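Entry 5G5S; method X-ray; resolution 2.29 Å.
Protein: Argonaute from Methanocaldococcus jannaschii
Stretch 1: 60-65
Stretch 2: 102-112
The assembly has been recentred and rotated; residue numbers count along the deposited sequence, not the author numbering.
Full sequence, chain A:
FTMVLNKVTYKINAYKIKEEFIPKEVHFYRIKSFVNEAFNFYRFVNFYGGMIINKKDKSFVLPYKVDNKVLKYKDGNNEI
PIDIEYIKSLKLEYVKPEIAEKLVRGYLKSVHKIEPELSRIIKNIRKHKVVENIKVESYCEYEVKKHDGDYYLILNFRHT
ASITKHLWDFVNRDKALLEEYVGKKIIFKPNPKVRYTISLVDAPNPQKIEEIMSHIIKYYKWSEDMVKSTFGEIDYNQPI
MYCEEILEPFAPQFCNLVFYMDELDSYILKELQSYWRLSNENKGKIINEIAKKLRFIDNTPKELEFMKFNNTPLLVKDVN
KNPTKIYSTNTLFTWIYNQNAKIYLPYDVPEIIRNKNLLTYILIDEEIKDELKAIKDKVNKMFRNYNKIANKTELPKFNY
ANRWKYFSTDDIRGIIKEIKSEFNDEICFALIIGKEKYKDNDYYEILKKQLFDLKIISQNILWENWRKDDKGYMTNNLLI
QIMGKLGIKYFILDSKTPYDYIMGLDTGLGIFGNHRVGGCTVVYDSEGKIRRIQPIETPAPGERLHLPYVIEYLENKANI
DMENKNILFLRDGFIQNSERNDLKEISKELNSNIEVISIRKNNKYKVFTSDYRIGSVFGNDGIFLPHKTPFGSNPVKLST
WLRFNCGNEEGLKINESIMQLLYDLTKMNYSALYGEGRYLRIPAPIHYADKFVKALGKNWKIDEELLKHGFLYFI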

# COMPACT_ATOMS: atom_id res chain seq x y z
N PHE A 60 23.11 -25.63 -8.74
CA PHE A 60 22.72 -24.90 -7.55
C PHE A 60 23.91 -24.68 -6.61
O PHE A 60 25.01 -25.18 -6.88
CB PHE A 60 21.55 -25.63 -6.83
CG PHE A 60 21.82 -27.05 -6.37
CD1 PHE A 60 21.84 -28.10 -7.29
CD2 PHE A 60 22.01 -27.35 -5.03
CE1 PHE A 60 22.09 -29.41 -6.87
CE2 PHE A 60 22.25 -28.66 -4.61
CZ PHE A 60 22.28 -29.69 -5.54
N VAL A 61 23.70 -23.91 -5.53
CA VAL A 61 24.71 -23.62 -4.52
C VAL A 61 24.13 -23.88 -3.12
O VAL A 61 23.01 -23.48 -2.84
CB VAL A 61 25.35 -22.20 -4.69
CG1 VAL A 61 24.32 -21.08 -4.59
CG2 VAL A 61 26.50 -21.98 -3.70
N LEU A 62 24.88 -24.61 -2.29
CA LEU A 62 24.49 -24.95 -0.92
C LEU A 62 25.42 -24.26 0.09
O LEU A 62 26.62 -24.14 -0.17
CB LEU A 62 24.49 -26.47 -0.68
CG LEU A 62 23.44 -27.32 -1.40
CD1 LEU A 62 23.70 -28.79 -1.18
CD2 LEU A 62 22.01 -26.97 -0.96
N PRO A 63 24.89 -23.83 1.27
CA PRO A 63 25.77 -23.20 2.27
C PRO A 63 26.62 -24.20 3.07
O PRO A 63 27.32 -23.80 4.00
CB PRO A 63 24.78 -22.44 3.16
CG PRO A 63 23.53 -23.24 3.07
CD PRO A 63 23.49 -23.89 1.73
N TYR A 64 26.55 -25.48 2.71
CA TYR A 64 27.25 -26.58 3.38
C TYR A 64 27.63 -27.67 2.39
O TYR A 64 27.10 -27.72 1.27
CB TYR A 64 26.37 -27.17 4.51
CG TYR A 64 25.00 -27.61 4.05
CD1 TYR A 64 23.94 -26.70 3.97
CD2 TYR A 64 24.76 -28.92 3.66
CE1 TYR A 64 22.69 -27.09 3.51
CE2 TYR A 64 23.50 -29.32 3.21
CZ TYR A 64 22.47 -28.40 3.14
OH TYR A 64 21.23 -28.78 2.71
N LYS A 65 28.55 -28.54 2.80
CA LYS A 65 28.99 -29.68 2.01
C LYS A 65 28.11 -30.86 2.40
O LYS A 65 27.83 -31.07 3.59
CB LYS A 65 30.48 -29.99 2.26
CG LYS A 65 31.17 -30.72 1.12
CD LYS A 65 32.68 -30.79 1.31
CE LYS A 65 33.41 -29.63 0.67
NZ LYS A 65 34.84 -29.59 1.07
N LYS A 102 21.21 -14.84 1.76
CA LYS A 102 20.24 -15.91 1.55
C LYS A 102 20.80 -17.29 1.84
O LYS A 102 20.06 -18.15 2.33
CB LYS A 102 19.61 -15.84 0.15
CG LYS A 102 18.44 -14.88 0.08
CD LYS A 102 18.78 -13.64 -0.72
CE LYS A 102 18.35 -12.37 -0.03
NZ LYS A 102 19.03 -11.17 -0.58
N LEU A 103 22.10 -17.50 1.57
CA LEU A 103 22.74 -18.78 1.86
C LEU A 103 22.92 -18.98 3.36
O LEU A 103 22.69 -20.08 3.85
CB LEU A 103 24.03 -19.01 1.04
CG LEU A 103 23.82 -19.22 -0.48
CD1 LEU A 103 25.12 -19.22 -1.21
CD2 LEU A 103 23.08 -20.51 -0.80
N VAL A 104 23.21 -17.90 4.11
CA VAL A 104 23.33 -17.93 5.58
C VAL A 104 21.94 -18.24 6.18
O VAL A 104 21.85 -19.03 7.13
CB VAL A 104 23.96 -16.64 6.16
CG1 VAL A 104 23.93 -16.62 7.69
CG2 VAL A 104 25.38 -16.45 5.66
N ARG A 105 20.87 -17.67 5.58
CA ARG A 105 19.47 -17.90 5.98
C ARG A 105 19.12 -19.36 5.79
O ARG A 105 18.60 -19.98 6.72
CB ARG A 105 18.50 -16.99 5.20
CG ARG A 105 17.13 -16.88 5.86
CD ARG A 105 16.09 -16.38 4.88
NE ARG A 105 14.83 -16.06 5.55
CZ ARG A 105 13.82 -16.91 5.71
NH1 ARG A 105 13.91 -18.16 5.25
NH2 ARG A 105 12.70 -16.53 6.32
N GLY A 106 19.46 -19.90 4.62
CA GLY A 106 19.24 -21.31 4.31
C GLY A 106 20.00 -22.24 5.24
O GLY A 106 19.50 -23.31 5.60
N TYR A 107 21.22 -21.84 5.63
CA TYR A 107 22.06 -22.61 6.55
C TYR A 107 21.39 -22.68 7.92
O TYR A 107 21.20 -23.77 8.47
CB TYR A 107 23.47 -22.00 6.63
CG TYR A 107 24.46 -22.81 7.42
CD1 TYR A 107 24.93 -24.04 6.94
CD2 TYR A 107 25.00 -22.33 8.61
CE1 TYR A 107 25.87 -24.78 7.65
CE2 TYR A 107 25.96 -23.06 9.32
CZ TYR A 107 26.39 -24.29 8.84
OH TYR A 107 27.34 -25.01 9.53
N LEU A 108 20.98 -21.52 8.43
CA LEU A 108 20.26 -21.33 9.70
C LEU A 108 18.93 -22.10 9.70
O LEU A 108 18.57 -22.69 10.72
CB LEU A 108 20.01 -19.82 9.89
CG LEU A 108 20.66 -19.10 11.07
CD1 LEU A 108 22.02 -19.68 11.44
CD2 LEU A 108 20.76 -17.60 10.81
N LYS A 109 18.21 -22.12 8.56
CA LYS A 109 16.93 -22.80 8.42
C LYS A 109 17.08 -24.33 8.30
O LYS A 109 16.50 -25.06 9.10
CB LYS A 109 16.13 -22.24 7.21
CG LYS A 109 14.83 -22.98 6.93
CD LYS A 109 14.07 -22.40 5.76
CE LYS A 109 12.73 -23.06 5.56
NZ LYS A 109 11.95 -22.40 4.48
N SER A 110 17.81 -24.80 7.27
CA SER A 110 17.96 -26.22 6.97
C SER A 110 18.87 -27.01 7.91
O SER A 110 18.47 -28.08 8.38
CB SER A 110 18.36 -26.42 5.51
OG SER A 110 18.08 -27.75 5.11
N VAL A 111 20.08 -26.50 8.18
CA VAL A 111 21.06 -27.18 9.02
C VAL A 111 20.80 -26.95 10.50
O VAL A 111 20.78 -27.92 11.27
CB VAL A 111 22.51 -26.83 8.60
CG1 VAL A 111 23.55 -27.62 9.40
CG2 VAL A 111 22.71 -27.06 7.12
N HIS A 112 20.62 -25.69 10.91
CA HIS A 112 20.45 -25.32 12.32
C HIS A 112 19.03 -25.28 12.88
O HIS A 112 18.86 -25.09 14.09
CB HIS A 112 21.30 -24.10 12.67
CG HIS A 112 22.77 -24.38 12.63
ND1 HIS A 112 23.48 -24.69 13.77
CD2 HIS A 112 23.60 -24.45 11.56
CE1 HIS A 112 24.72 -24.91 13.38
NE2 HIS A 112 24.85 -24.78 12.06

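How does the strand end meet the helix? The strand ends at Leu62 and the following loop carries Pro63 and Tyr64 against the helix, in which Lys102 to Ser110 lie; the backbones come nearest at Pro63 and Leu103, whose CA atoms lie 5.4 Å apart. No hydrogen bond crosses between the stretches, so the contact rests on packing. Phe60 stays out of reach, and Val61 makes the first touch: Val61 CG1 lies 3.9 Å from Leu103 CD1, an apolar pairing, while Val61 O sits 3.6 Å from Leu103 CD2. Leu62 points its CA-to-CB bond away and makes no contact.

What does Pro63 do against the helix? It points toward it and spans one turn. Pro63 CB is 3.2 Å from Leu103 O, yet Leu103 O already accepts the helical hydrogen bond from Tyr107 N, at 2.9 Å. Pro63 CB also packs against Leu103 CB at 4.1 Å and Tyr107 CB at 3.7 Å. Between these two residues on the helix comes Gly106, which has no side chain; Pro63 CG passes 4.3 Å from Gly106 C and 3.7 Å from Tyr107 N.

How does Tyr64 extend the contact along the helix? Tyr64 CB meets the edge of the Tyr107 ring, 4.0 Å from Tyr107 CE1. Further out, Val111 CG2 lies over one face of the Tyr64 ring, 3.8 Å from the centroid and 28° off the normal, a CH-pi contact in which a methyl group meets the pi cloud.

Do the hydroxyls add a polar link? Tyr64 OH and Ser110 OG are 4.1 Å apart, too far for a hydrogen bond, and both are satisfied elsewhere in the structure. Lys65, exposed, then leaves the helix behind.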